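Peptide methionine sulfoxide reductase msrA/msrB (Neisseria meningitidis, PDB 3BQG) probably reduces methionine sulfoxide back to methionine as a thiol-dependent peptide methionine sulfoxide reductase A domain, captured here in its sulfenic acid form. Local coordinates at residues P41-V46 with H53-K58; Q87-G92 with N151-I156. The protein carries 1 engineered substitution. All coordinates share one frame; numbering follows the deposited sequence.

Contact 1. Residues P41-V46 with H53-K58; sequences PSYEDV and HAETVK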
loop_
_atom_site.group_PDB
_atom_site.type_symbol
_atom_site.label_atom_id
_atom_site.label_comp_id
_atom_site.label_asym_id
_atom_site.label_seq_id
_atom_site.Cartn_x
_atom_site.Cartn_y
_atom_site.Cartn_z
ATOM N N PRO A 41 2.753 -14.781 -9.615
ATOM C CA PRO A 41 1.593 -15.478 -9.052
ATOM C C PRO A 41 0.268 -14.928 -9.577
ATOM O O PRO A 41 0.198 -13.795 -10.067
ATOM C CB PRO A 41 1.749 -15.238 -7.555
ATOM C CG PRO A 41 2.305 -13.844 -7.524
ATOM C CD PRO A 41 3.374 -13.900 -8.608
ATOM N N SER A 42 -0.779 -15.742 -9.476
ATOM C CA SER A 42 -2.118 -15.344 -9.889
ATOM C C SER A 42 -2.861 -15.003 -8.597
ATOM O O SER A 42 -2.367 -15.283 -7.499
ATOM C CB SER A 42 -2.832 -16.503 -10.590
ATOM O OG SER A 42 -3.023 -17.596 -9.700
ATOM N N TYR A 43 -4.038 -14.400 -8.719
ATOM C CA TYR A 43 -4.816 -14.064 -7.536
ATOM C C TYR A 43 -5.055 -15.339 -6.724
ATOM O O TYR A 43 -4.966 -15.336 -5.492
ATOM C CB TYR A 43 -6.164 -13.455 -7.934
ATOM C CG TYR A 43 -7.002 -13.055 -6.742
ATOM C CD1 TYR A 43 -6.642 -11.965 -5.942
ATOM C CD2 TYR A 43 -8.130 -13.790 -6.385
ATOM C CE1 TYR A 43 -7.384 -11.622 -4.817
ATOM C CE2 TYR A 43 -8.876 -13.458 -5.265
ATOM C CZ TYR A 43 -8.499 -12.376 -4.483
ATOM O OH TYR A 43 -9.225 -12.078 -3.356
ATOM N N GLU A 44 -5.349 -16.430 -7.426
ATOM C CA GLU A 44 -5.601 -17.714 -6.775
ATOM C C GLU A 44 -4.348 -18.282 -6.110
ATOM O O GLU A 44 -4.441 -18.949 -5.080
ATOM C CB GLU A 44 -6.152 -18.727 -7.783
ATOM C CG GLU A 44 -7.528 -18.396 -8.346
ATOM C CD GLU A 44 -7.544 -17.118 -9.158
ATOM O OE1 GLU A 44 -6.582 -16.888 -9.923
ATOM O OE2 GLU A 44 -8.525 -16.352 -9.040
ATOM N N ASP A 45 -3.180 -18.032 -6.698
ATOM C CA ASP A 45 -1.929 -18.524 -6.120
ATOM C C ASP A 45 -1.709 -17.903 -4.744
ATOM O O ASP A 45 -1.394 -18.596 -3.771
ATOM C CB ASP A 45 -0.727 -18.171 -7.009
ATOM C CG ASP A 45 -0.615 -19.061 -8.231
ATOM O OD1 ASP A 45 -0.980 -20.254 -8.139
ATOM O OD2 ASP A 45 -0.142 -18.575 -9.281
ATOM N N VAL A 46 -1.875 -16.587 -4.678
ATOM C CA VAL A 46 -1.688 -15.841 -3.441
ATOM C C VAL A 46 -2.749 -16.160 -2.388
ATOM O O VAL A 46 -2.426 -16.467 -1.238
ATOM C CB VAL A 46 -1.724 -14.315 -3.712
ATOM C CG1 VAL A 46 -1.460 -13.539 -2.419
ATOM C CG2 VAL A 46 -0.696 -13.953 -4.780
ATOM N N HIS A 53 2.826 -13.747 -0.908
ATOM C CA HIS A 53 2.816 -12.362 -1.382
ATOM C C HIS A 53 1.842 -11.495 -0.600
ATOM O O HIS A 53 0.838 -11.978 -0.086
ATOM C CB HIS A 53 2.405 -12.305 -2.861
ATOM C CG HIS A 53 3.322 -13.048 -3.774
ATOM N ND1 HIS A 53 4.312 -12.425 -4.504
ATOM C CD2 HIS A 53 3.408 -14.366 -4.071
ATOM C CE1 HIS A 53 4.966 -13.327 -5.213
ATOM N NE2 HIS A 53 4.435 -14.512 -4.969
ATOM N N ALA A 54 2.134 -10.204 -0.543
ATOM C CA ALA A 54 1.265 -9.253 0.134
ATOM C C ALA A 54 0.525 -8.465 -0.947
ATOM O O ALA A 54 1.117 -8.112 -1.973
ATOM C CB ALA A 54 2.096 -8.305 0.972
ATOM N N GLU A 55 -0.766 -8.206 -0.747
ATOM C CA GLU A 55 -1.488 -7.408 -1.726
ATOM C C GLU A 55 -0.875 -6.026 -1.554
ATOM O O GLU A 55 -0.875 -5.454 -0.461
ATOM C CB GLU A 55 -2.993 -7.438 -1.454
ATOM C CG GLU A 55 -3.635 -8.684 -2.074
ATOM C CD GLU A 55 -5.136 -8.746 -1.911
ATOM O OE1 GLU A 55 -5.787 -7.681 -1.918
ATOM O OE2 GLU A 55 -5.670 -9.873 -1.797
ATOM N N THR A 56 -0.325 -5.512 -2.643
ATOM C CA THR A 56 0.391 -4.246 -2.624
ATOM C C THR A 56 -0.032 -3.318 -3.751
ATOM O O THR A 56 -0.510 -3.764 -4.794
ATOM C CB THR A 56 1.917 -4.533 -2.748
ATOM O OG1 THR A 56 2.318 -5.425 -1.695
ATOM C CG2 THR A 56 2.731 -3.253 -2.675
ATOM N N VAL A 57 0.139 -2.021 -3.529
ATOM C CA VAL A 57 -0.194 -1.031 -4.537
ATOM C C VAL A 57 1.083 -0.271 -4.870
ATOM O O VAL A 57 1.688 0.348 -3.995
ATOM C CB VAL A 57 -1.257 -0.028 -4.033
ATOM C CG1 VAL A 57 -1.497 1.043 -5.082
ATOM C CG2 VAL A 57 -2.562 -0.754 -3.728
ATOM N N LYS A 58 1.505 -0.353 -6.131
ATOM C CA LYS A 58 2.698 0.349 -6.591
ATOM C C LYS A 58 2.242 1.772 -6.902
ATOM O O LYS A 58 1.496 1.995 -7.855
ATOM C CB LYS A 58 3.251 -0.323 -7.856
ATOM C CG LYS A 58 4.445 0.387 -8.493
ATOM C CD LYS A 58 4.971 -0.379 -9.710
ATOM C CE LYS A 58 4.017 -0.320 -10.899
ATOM N NZ LYS A 58 4.026 1.009 -11.605
HETATM O O HOH W 1 -8.205 -10.249 -1.415
#

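Contact 2. Residues Q87-G92 with N151-I156; sequences QGNDTG and NGYSHI. Engineered in segment 151-156: Ser154 (natural residue Cys).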
loop_
_atom_site.group_PDB
_atom_site.type_symbol
_atom_site.label_atom_id
_atom_site.label_comp_id
_atom_site.label_asym_id
_atom_site.label_seq_id
_atom_site.Cartn_x
_atom_site.Cartn_y
_atom_site.Cartn_z
ATOM N N GLN A 87 -6.510 -6.420 8.174
ATOM C CA GLN A 87 -6.977 -5.057 7.924
ATOM C C GLN A 87 -8.468 -5.203 7.696
ATOM O O GLN A 87 -8.893 -5.882 6.767
ATOM C CB GLN A 87 -6.312 -4.449 6.682
ATOM C CG GLN A 87 -4.827 -4.168 6.833
ATOM C CD GLN A 87 -4.521 -3.055 7.832
ATOM O OE1 GLN A 87 -3.533 -3.125 8.564
ATOM N NE2 GLN A 87 -5.354 -2.021 7.854
ATOM N N GLY A 88 -9.264 -4.576 8.549
ATOM C CA GLY A 88 -10.699 -4.701 8.409
ATOM C C GLY A 88 -11.081 -6.136 8.719
ATOM O O GLY A 88 -10.657 -6.696 9.735
ATOM N N ASN A 89 -11.879 -6.743 7.848
ATOM C CA ASN A 89 -12.312 -8.119 8.057
ATOM C C ASN A 89 -11.417 -9.117 7.324
ATOM O O ASN A 89 -11.639 -10.329 7.387
ATOM C CB ASN A 89 -13.761 -8.277 7.589
ATOM C CG ASN A 89 -14.669 -7.208 8.155
ATOM O OD1 ASN A 89 -14.720 -6.999 9.373
ATOM N ND2 ASN A 89 -15.393 -6.518 7.275
ATOM N N ASP A 90 -10.395 -8.601 6.647
ATOM C CA ASP A 90 -9.470 -9.430 5.882
ATOM C C ASP A 90 -8.291 -9.929 6.723
ATOM O O ASP A 90 -7.520 -9.134 7.262
ATOM C CB ASP A 90 -8.973 -8.625 4.682
ATOM C CG ASP A 90 -10.108 -8.204 3.762
ATOM O OD1 ASP A 90 -10.051 -7.091 3.197
ATOM O OD2 ASP A 90 -11.061 -8.991 3.591
ATOM N N THR A 91 -8.149 -11.250 6.816
ATOM C CA THR A 91 -7.080 -11.858 7.604
ATOM C C THR A 91 -6.149 -12.732 6.762
ATOM O O THR A 91 -6.598 -13.440 5.864
ATOM C CB THR A 91 -7.670 -12.727 8.740
ATOM O OG1 THR A 91 -8.532 -11.925 9.556
ATOM C CG2 THR A 91 -6.556 -13.309 9.609
ATOM N N GLY A 92 -4.854 -12.685 7.057
ATOM C CA GLY A 92 -3.895 -13.487 6.312
ATOM C C GLY A 92 -2.647 -12.696 5.975
ATOM O O GLY A 92 -2.689 -11.465 5.948
ATOM N N ASN A 151 -19.898 -0.341 -6.322
ATOM C CA ASN A 151 -20.488 -0.987 -5.153
ATOM C C ASN A 151 -19.592 -2.077 -4.575
ATOM O O ASN A 151 -19.997 -2.817 -3.676
ATOM C CB ASN A 151 -21.848 -1.586 -5.521
ATOM C CG ASN A 151 -22.954 -0.548 -5.541
ATOM O OD1 ASN A 151 -23.762 -0.499 -6.471
ATOM N ND2 ASN A 151 -23.003 0.282 -4.502
ATOM N N GLY A 152 -18.374 -2.171 -5.100
ATOM C CA GLY A 152 -17.437 -3.171 -4.629
ATOM C C GLY A 152 -17.039 -2.972 -3.180
ATOM O O GLY A 152 -17.254 -1.907 -2.599
ATOM N N TYR A 153 -16.449 -4.010 -2.598
ATOM C CA TYR A 153 -16.013 -3.986 -1.208
ATOM C C TYR A 153 -14.802 -3.080 -0.995
ATOM O O TYR A 153 -13.898 -3.022 -1.832
ATOM C CB TYR A 153 -15.679 -5.415 -0.756
ATOM C CG TYR A 153 -14.909 -5.498 0.543
ATOM C CD1 TYR A 153 -15.496 -5.130 1.754
ATOM C CD2 TYR A 153 -13.580 -5.920 0.557
ATOM C CE1 TYR A 153 -14.773 -5.180 2.952
ATOM C CE2 TYR A 153 -12.849 -5.974 1.743
ATOM C CZ TYR A 153 -13.449 -5.601 2.936
ATOM O OH TYR A 153 -12.723 -5.638 4.108
ATOM N N SER A 154 -14.791 -2.376 0.133
ATOM C CA SER A 154 -13.685 -1.486 0.477
ATOM C C SER A 154 -13.622 -1.269 1.982
ATOM O O SER A 154 -14.600 -0.845 2.598
ATOM C CB SER A 154 -13.833 -0.133 -0.224
ATOM O OG SER A 154 -12.792 0.745 0.166
ATOM N N HIS A 155 -12.467 -1.566 2.570
ATOM C CA HIS A 155 -12.273 -1.399 4.005
ATOM C C HIS A 155 -11.815 0.030 4.299
ATOM O O HIS A 155 -11.618 0.405 5.453
ATOM C CB HIS A 155 -11.228 -2.399 4.518
ATOM C CG HIS A 155 -9.854 -2.190 3.952
ATOM N ND1 HIS A 155 -9.586 -2.253 2.600
ATOM C CD2 HIS A 155 -8.674 -1.911 4.557
ATOM C CE1 HIS A 155 -8.299 -2.020 2.396
ATOM N NE2 HIS A 155 -7.723 -1.809 3.568
ATOM N N ILE A 156 -11.661 0.827 3.247
ATOM C CA ILE A 156 -11.210 2.206 3.394
ATOM C C ILE A 156 -12.219 3.219 2.856
ATOM O O ILE A 156 -12.813 3.013 1.805
ATOM C CB ILE A 156 -9.873 2.425 2.653
ATOM C CG1 ILE A 156 -8.811 1.458 3.188
ATOM C CG2 ILE A 156 -9.413 3.872 2.816
ATOM C CD1 ILE A 156 -7.505 1.499 2.426
#

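Contact 1. Residues P41-V46 with H53-K58
His53 meets Pro41 and Val46 where the entry to strand 54-62, in the mixed sheet of the MsrA fold, passes a short helix that opens with a capping box. Pro41 CG sits 3.5 Å from the centroid of the His53 imidazole, 16° off its normal, a CH-pi contact over one face displaced toward NE2. His53 CG lies anti to the carbonyl carbon (chi1 -61°), which turns the ring to the proline. NE2 is hydrogen-bonded to Thr38 OG1, so the ring is gripped at its rim as well as on its face. Val46 crosses the His53 side chain at about a right angle: its CG1 packs 3.6 Å from the backbone O of His53, while CG2 touches CB. Ala54 turns its methyl from the helix, and its O accepts from Thr56 OG1 at 3.0 Å. Glu55 starts out askew to the helix, but its extended chain brings the carboxylate beside Tyr43, with Tyr43 CE1 3.9 Å from Glu55 OE2 and ring and carboxylate planes 55° apart. The polar link passes through a water, which accepts from Tyr43 OH and donates to Glu55 OE2. Gln94 NE2 also bonds OE2, and Phe13 N holds OE1. Phe13 directly follows Cys12, the residue oxidised to S-hydroxycysteine, which probably puts this carboxylate beside the reactive centre. Farther along, Val57 and Lys58 continue the strand beyond the helix, bonded through their backbones to neighbouring strands. The helix start that offers Tyr43 and Val46 to the start of strand 54-62 is closed reciprocally: Asp45 N donates to Ser42 OG at 3.0 Å, and Ser42 N returns a bond to Asp45 OD2 at 2.9 Å.

Contact 2. Residues Q87-G92 with N151-I156
Tyr153 reaches across to Asp90 with its hydroxyl. From CB, which points toward the hairpin, the side chain leaves with CG anti to the backbone N (chi1 166°). Backbone N of His155 lies over one face of the ring, offset toward the rim. At the far edge CE2 comes within 3.3 Å of Asp90 OD1, which lies near the ring plane, and the carboxylate stands almost perpendicular to the ring, at 82°. The tip, Tyr153 OH, donates to Asp90 OD1 at 3.2 Å, arriving from above the carboxylate plane. Gly88 and Asn89 form the middle of the type II' turn that puts Asp90 there; Gln87 and Asp90 pair through two backbone bonds. His155 lies against Gln87, with its CD2 4.1 Å from Gln87 CB. Ile156 CG1 lies over the centre of one imidazole face, and NE2 is hydrogen-bonded to Gly10 O, two residues before Cys12. Between the two aromatic residues, engineered Ser154 replaces a natural Cys, turns away from the hairpin and donates through OG to Ile156 O at 2.8 Å. A two-residue beta hairpin thus abuts the loop that in the natural protein probably carries the recycling cysteine, as in related MsrA enzymes.

How the contacts relate
Both segments of contact 1 precede those of contact 2 along the chain, and the two contacts do not touch: their centres are 15 Å apart and their nearest atoms about 7 Å. Contact 1 joins helix 43-48 to strand 54-62 of the six-stranded mixed sheet; contact 2 joins the small hairpin of strands 86-87 and 90-91 to the loop after helix 145-148. Tyr95 touches a side chain of each, Glu55 and Asp90. Contact 1 bonds to Phe13 and contact 2 to Gly10. The two contacts are thus both tied to residues close in sequence to the oxidised Cys12, consistent with one active-site region built from the sheet and its surrounding loops.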